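Local atomic coordinates of molybdenum-binding-protein (Azotobacter vinelandii, PDB entry 1H9M), a protein that binds molybdate in the cytoplasm, apparently cooperatively, and probably serves in molybdenum storage and homeostasis. Residues A[4-8]-A[9-13]; A[40-44]-A[45-49]; A[50-53]-A[54-58]. All blocks are in the same frame, centred on the assembly; numbering follows the deposited sequence.

Contact 1 (A[4-8]-A[9-13]); sequences MKISA and RNVFK. With MOO (molybdate ion), chain E.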
# COMPACT_ATOMS: atom_id res chain seq x y z
N MET A 4 3.37 -12.58 17.68
CA MET A 4 2.35 -11.51 17.56
C MET A 4 1.04 -12.06 16.97
O MET A 4 1.07 -13.05 16.24
CB MET A 4 2.78 -10.43 16.58
CG MET A 4 3.96 -9.56 16.93
SD MET A 4 4.10 -8.32 15.58
CE MET A 4 3.12 -7.05 16.27
N LYS A 5 -0.05 -11.42 17.33
CA LYS A 5 -1.36 -11.80 16.77
C LYS A 5 -1.73 -10.57 15.92
O LYS A 5 -2.30 -9.62 16.43
CB LYS A 5 -2.39 -12.10 17.85
CG LYS A 5 -2.04 -13.36 18.63
CD LYS A 5 -3.27 -13.95 19.33
CE LYS A 5 -2.86 -15.25 20.02
NZ LYS A 5 -3.91 -16.32 20.02
N ILE A 6 -1.34 -10.69 14.66
CA ILE A 6 -1.56 -9.56 13.72
C ILE A 6 -2.11 -10.14 12.44
O ILE A 6 -1.83 -11.26 12.11
CB ILE A 6 -0.25 -8.77 13.54
CG1 ILE A 6 -0.50 -7.41 12.83
CG2 ILE A 6 0.83 -9.59 12.87
CD1 ILE A 6 0.70 -6.45 12.96
N SER A 7 -2.89 -9.36 11.68
CA SER A 7 -3.59 -9.92 10.52
C SER A 7 -2.58 -10.17 9.40
O SER A 7 -2.74 -11.18 8.71
CB SER A 7 -4.73 -9.00 10.07
OG SER A 7 -4.12 -7.75 9.65
N ALA A 8 -1.53 -9.32 9.33
CA ALA A 8 -0.60 -9.55 8.20
C ALA A 8 -0.19 -11.02 8.16
O ALA A 8 0.40 -11.57 9.10
CB ALA A 8 0.67 -8.73 8.29
N ARG A 9 -0.27 -11.55 6.93
CA ARG A 9 0.10 -12.94 6.75
C ARG A 9 1.61 -13.14 6.71
O ARG A 9 1.97 -14.32 6.74
CB ARG A 9 -0.52 -13.49 5.45
CG ARG A 9 -2.04 -13.36 5.37
CD ARG A 9 -2.72 -14.27 6.40
NE ARG A 9 -2.80 -13.62 7.70
CZ ARG A 9 -2.96 -14.26 8.85
NH1 ARG A 9 -3.08 -15.58 8.76
NH2 ARG A 9 -3.02 -13.62 10.00
N ASN A 10 2.40 -12.11 6.48
CA ASN A 10 3.86 -12.27 6.42
C ASN A 10 4.53 -11.57 7.56
O ASN A 10 4.52 -10.33 7.66
CB ASN A 10 4.30 -11.60 5.09
CG ASN A 10 3.55 -12.29 3.94
OD1 ASN A 10 3.60 -13.53 3.82
ND2 ASN A 10 2.78 -11.49 3.22
N VAL A 11 5.21 -12.39 8.42
CA VAL A 11 5.96 -11.79 9.55
C VAL A 11 7.33 -12.48 9.51
O VAL A 11 7.36 -13.68 9.80
CB VAL A 11 5.27 -11.96 10.91
CG1 VAL A 11 6.19 -11.37 12.02
CG2 VAL A 11 3.94 -11.22 10.99
N PHE A 12 8.34 -11.80 9.01
CA PHE A 12 9.66 -12.40 8.82
C PHE A 12 10.62 -11.95 9.92
O PHE A 12 10.80 -10.76 10.15
CB PHE A 12 10.25 -12.03 7.49
CG PHE A 12 9.39 -12.22 6.27
CD1 PHE A 12 8.79 -11.14 5.67
CD2 PHE A 12 9.24 -13.47 5.70
CE1 PHE A 12 8.02 -11.30 4.53
CE2 PHE A 12 8.47 -13.64 4.56
CZ PHE A 12 7.87 -12.56 3.97
N LYS A 13 11.41 -12.89 10.45
CA LYS A 13 12.45 -12.50 11.41
C LYS A 13 13.78 -12.24 10.73
O LYS A 13 14.17 -12.89 9.76
CB LYS A 13 12.62 -13.62 12.46
CG LYS A 13 11.44 -13.75 13.40
CD LYS A 13 11.63 -14.89 14.39
CE LYS A 13 10.33 -15.33 15.05
NZ LYS A 13 10.54 -16.55 15.89
MO MOO E . -3.86 -9.62 5.87
O1 MOO E . -4.75 -8.87 4.51
O2 MOO E . -2.21 -10.13 5.34
O3 MOO E . -3.84 -8.37 7.14
O4 MOO E . -4.88 -11.03 6.35
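Ile6 meets Val11 across the bend that joins strand 5-6 to strand 10-21, within a TOBE domain of the OB clan; the bend curls round a bound molybdate. The methyl CG2 of Ile6 lies 4.0 Å from CG2 of Val11, the two branched side chains crossing at a slant. Strand 5-6 itself extends a sheet of the second subunit. At Ser7 the chain turns. Ser7 OG, placed between the backbone N and the carbonyl carbon (chi1 63°), donates to molybdate O3 at 2.6 Å, and Leu69 N of the second subunit is bonded to the same OG. Past Ala8, whose side chain packs on Val61, the amide N of Arg9 donates to molybdate O2 at 2.9 Å. Lys63 NZ and Ala64 N of the same chain and Thr115 OG1 of the second subunit also hydrogen-bond the anion. The Arg9 chain, bent at chi2 and chi3, swings its guanidinium back to the carbonyl of Ser7, whose oxygen lies in the guanidinium plane. One oxygen is thus gripped twice, side-on: Arg9 NE reaches Ser7 O at 2.6 Å, almost in line with its C=O bond, and Arg9 NH2 reaches Ser7 O at 2.8 Å from above the carbonyl plane.

Contact 2 (A[40-44]-A[45-49]); sequences AVVTL and ESARS. With MOO (molybdate ion), chain F.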
# COMPACT_ATOMS: atom_id res chain seq x y z
N ALA A 40 13.49 -1.83 3.75
CA ALA A 40 12.28 -1.17 4.17
C ALA A 40 12.47 0.31 4.31
O ALA A 40 13.58 0.78 4.56
CB ALA A 40 11.74 -1.67 5.50
N VAL A 41 11.43 1.09 3.98
CA VAL A 41 11.46 2.52 4.26
C VAL A 41 10.17 2.68 5.27
O VAL A 41 9.47 2.67 5.12
CB VAL A 41 11.12 3.35 3.01
CG1 VAL A 41 11.17 4.85 3.33
CG2 VAL A 41 12.30 3.18 2.00
N VAL A 42 10.95 3.42 6.41
CA VAL A 42 10.01 3.76 7.52
C VAL A 42 10.29 5.24 7.89
O VAL A 42 11.30 5.78 7.42
CB VAL A 42 10.33 2.93 8.80
CG1 VAL A 42 9.86 1.52 8.48
CG2 VAL A 42 11.78 2.95 9.30
N THR A 43 9.44 5.89 8.67
CA THR A 43 9.78 7.29 9.05
C THR A 43 11.04 7.29 9.92
O THR A 43 11.32 6.35 10.64
CB THR A 43 8.69 7.97 9.81
OG1 THR A 43 8.32 7.24 11.05
CG2 THR A 43 7.41 8.03 8.95
N LEU A 44 11.79 8.39 9.78
CA LEU A 44 12.99 8.53 10.64
C LEU A 44 12.65 8.53 12.12
O LEU A 44 13.36 7.95 12.95
CB LEU A 44 13.67 9.86 10.28
CG LEU A 44 14.97 10.16 11.04
CD1 LEU A 44 15.98 9.05 10.93
CD2 LEU A 44 15.56 11.48 10.48
N GLU A 45 11.53 9.11 12.48
CA GLU A 45 11.05 9.07 13.87
C GLU A 45 10.85 7.64 14.35
O GLU A 45 11.34 7.24 15.42
CB GLU A 45 9.80 9.95 13.94
CG GLU A 45 9.04 9.83 15.26
CD GLU A 45 9.82 10.35 16.45
OE1 GLU A 45 10.90 10.92 16.24
OE2 GLU A 45 9.35 10.20 17.60
N SER A 46 10.33 6.74 13.47
CA SER A 46 10.28 5.32 13.90
C SER A 46 11.63 4.69 13.99
O SER A 46 11.90 3.84 14.86
CB SER A 46 9.40 4.52 12.88
OG SER A 46 8.06 4.85 13.15
N ALA A 47 12.53 4.91 13.00
CA ALA A 47 13.86 4.30 13.05
C ALA A 47 14.53 4.72 14.38
O ALA A 47 15.10 3.82 14.98
CB ALA A 47 14.68 4.83 11.88
N ARG A 48 14.38 5.95 14.78
CA ARG A 48 15.01 6.39 16.04
C ARG A 48 14.29 5.88 17.26
O ARG A 48 14.94 5.45 18.23
CB ARG A 48 15.08 7.93 15.98
CG ARG A 48 16.07 8.17 14.82
CD ARG A 48 16.96 9.37 14.87
NE ARG A 48 16.17 10.58 14.93
CZ ARG A 48 16.41 11.75 14.36
NH1 ARG A 48 17.48 11.98 13.61
NH2 ARG A 48 15.53 12.73 14.56
N SER A 49 12.96 5.88 17.23
CA SER A 49 12.18 5.37 18.37
C SER A 49 12.43 3.90 18.63
O SER A 49 12.68 3.44 19.77
CB SER A 49 10.69 5.58 18.11
OG SER A 49 10.02 5.15 19.28
MO MOO F . 6.17 3.89 9.38
O1 MOO F . 4.54 4.34 9.79
O2 MOO F . 6.49 2.13 9.30
O3 MOO F . 6.46 4.40 7.67
O4 MOO F . 7.44 4.78 10.27
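Thr43 and Ser46 close on one oxygen of a molybdate ion where strand 40-43 gives way to a short helix. Thr43 binds molybdate O4 twice, through its backbone N at 2.8 Å and through OG1 at 2.7 Å. Ser46 OG stands 2.9 Å from the same O4, but its proton could go elsewhere, and Ser79 O of the second subunit is its strongest polar partner. Beside them, Val42 lays CG1 3.5 Å from molybdate O2, an apolar wall to the pocket. Lys135, Ala136, Ser79 and Arg81, all of the second subunit, bind the anion too, which makes this an interface site.

Thr43 is the N-cap of the helix, and the capping bond helps to fix its hydroxyl. With OG1 between the backbone N and the carbonyl carbon (chi1 58°), Thr43 OG1 both meets the ligand and accepts from Ser46 N at 3.2 Å. The helix start is therefore tied to the site. Thr43 O in turn accepts from Ala47 N, and Leu44 O from Arg48 N, the first rungs of the helix. Further out, Leu44 lies against the Arg48 guanidinium, its CG 3.9 Å from the plane and over the centre of one face. Strand and helix segments run at 90°, 6.4 Å apart at closest; Ala47 settles on Ala26 of the adjacent strand 25-32, while Val42 packs on Val28.

Contact 3 (A[50-53]-A[54-58]); sequences LQLA and AGKEV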
# COMPACT_ATOMS: atom_id res chain seq x y z
N LEU A 50 12.53 3.08 17.60
CA LEU A 50 12.82 1.66 17.67
C LEU A 50 14.30 1.36 17.93
O LEU A 50 14.67 0.22 17.95
CB LEU A 50 12.40 0.98 16.34
CG LEU A 50 10.84 0.92 16.18
CD1 LEU A 50 10.52 0.17 14.89
CD2 LEU A 50 10.22 0.14 17.30
N GLN A 51 15.11 2.40 17.94
CA GLN A 51 16.58 2.27 18.06
C GLN A 51 17.20 1.37 17.04
O GLN A 51 18.08 0.54 17.30
CB GLN A 51 16.93 1.88 19.50
CG GLN A 51 16.32 2.89 20.49
CD GLN A 51 16.63 2.49 21.93
OE1 GLN A 51 17.75 2.70 22.38
NE2 GLN A 51 15.67 1.93 22.63
N LEU A 52 16.77 1.48 15.75
CA LEU A 52 17.32 0.65 14.68
C LEU A 52 18.78 1.02 14.39
O LEU A 52 19.25 2.15 14.56
CB LEU A 52 16.51 0.83 13.40
CG LEU A 52 15.04 0.43 13.61
CD1 LEU A 52 14.23 0.79 12.35
CD2 LEU A 52 14.79 -1.03 14.02
N ALA A 53 19.53 -0.09 14.44
CA ALA A 53 20.96 -0.00 14.12
C ALA A 53 21.40 -1.34 13.57
O ALA A 53 20.77 -2.39 13.78
CB ALA A 53 21.75 0.26 15.41
N ALA A 54 22.56 -1.32 12.89
CA ALA A 54 23.11 -2.57 12.38
C ALA A 54 23.20 -3.59 13.52
O ALA A 54 23.71 -3.28 14.60
CB ALA A 54 24.49 -2.33 11.78
N GLY A 55 22.83 -4.83 13.27
CA GLY A 55 22.76 -5.92 14.19
C GLY A 55 21.50 -6.07 15.02
O GLY A 55 21.28 -7.17 15.57
N LYS A 56 20.60 -5.10 15.00
CA LYS A 56 19.38 -5.23 15.80
C LYS A 56 18.45 -6.31 15.26
O LYS A 56 18.23 -6.33 14.01
CB LYS A 56 18.60 -3.88 15.81
CG LYS A 56 17.38 -4.02 16.71
CD LYS A 56 16.88 -2.70 17.25
CE LYS A 56 16.51 -2.87 18.73
NZ LYS A 56 15.90 -1.64 19.30
N GLU A 57 17.93 -7.19 16.16
CA GLU A 57 16.99 -8.20 15.58
C GLU A 57 15.61 -7.49 15.49
O GLU A 57 15.09 -6.73 16.36
CB GLU A 57 17.13 -9.58 16.13
CG GLU A 57 18.42 -9.90 16.90
CD GLU A 57 18.11 -10.83 18.06
OE1 GLU A 57 17.20 -10.49 18.83
OE2 GLU A 57 18.76 -11.89 18.17
N VAL A 58 15.01 -7.80 14.32
CA VAL A 58 13.71 -7.20 14.01
C VAL A 58 12.82 -8.20 13.30
O VAL A 58 13.19 -9.33 12.95
CB VAL A 58 13.86 -6.04 12.99
CG1 VAL A 58 14.69 -4.90 13.66
CG2 VAL A 58 14.58 -6.52 11.74
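Lys56 reaches across the loop between helix 44-49 and strand 57-62 to Leu50, its side chain roughly at right angles to that of Leu52. CG stands opposite the backbone N (chi1 -177°), which sends the chain back over the loop, and a bend at chi3 brings the ammonium to the carbonyl of Leu50. There Lys56 NZ donates to Leu50 O at 2.6 Å, tilted 27° from the carbonyl plane. On the way Lys56 CD passes 3.5 Å from Gln51 O, and Lys56 NZ lies 3.7 Å from Gln51 CB.

Next to this, Leu52 places its methyl CD2 against Val58, whose CG1 lies 3.9 Å away in the conformer described, one of two; these two side chains also cross at about a right angle. Leu52 CD2 is also 4.2 Å from Lys56 CD. Leu50, Leu52, Lys56 and Val58 all pack on Val143, so the loop is packed against strand 140-143, an outermost strand of the sheet in this chain. Arg77 of the second subunit packs on Leu50 and Gln51.

Two backbone motifs shape the path. Gln51, with positive phi, ends the helix in a Schellman motif, and Ala53 to Lys56 form a type II beta turn, with Gly55 at positive phi and Lys56 N bonded to Ala53 O at 3.0 Å. Together they make the helix-to-strand connection leading into strand 57-62 of this OB-type TOBE domain.

How the contacts relate
The contacts follow one another along the chain, all within the first TOBE range, and all reach the five-stranded antiparallel sheet that includes strands 10-21, 37-43 and 57-62. Contacts 2 and 3 are close, with centres 11 Å apart, and they meet through a probable hydrogen bond of 3.0 Å from Leu52 N to Ala47 O as helix 44-49 runs into its terminating loop. Contact 1 stands apart, its centre about 19 Å from that of contact 2 and 18 Å from that of contact 3, though strands 10-21 and 57-62 are neighbours. Contacts 1 and 2 bind different molybdate ions, each shared with the second subunit, so one domain contributes to two interface sites; contact 3 packs on that subunit.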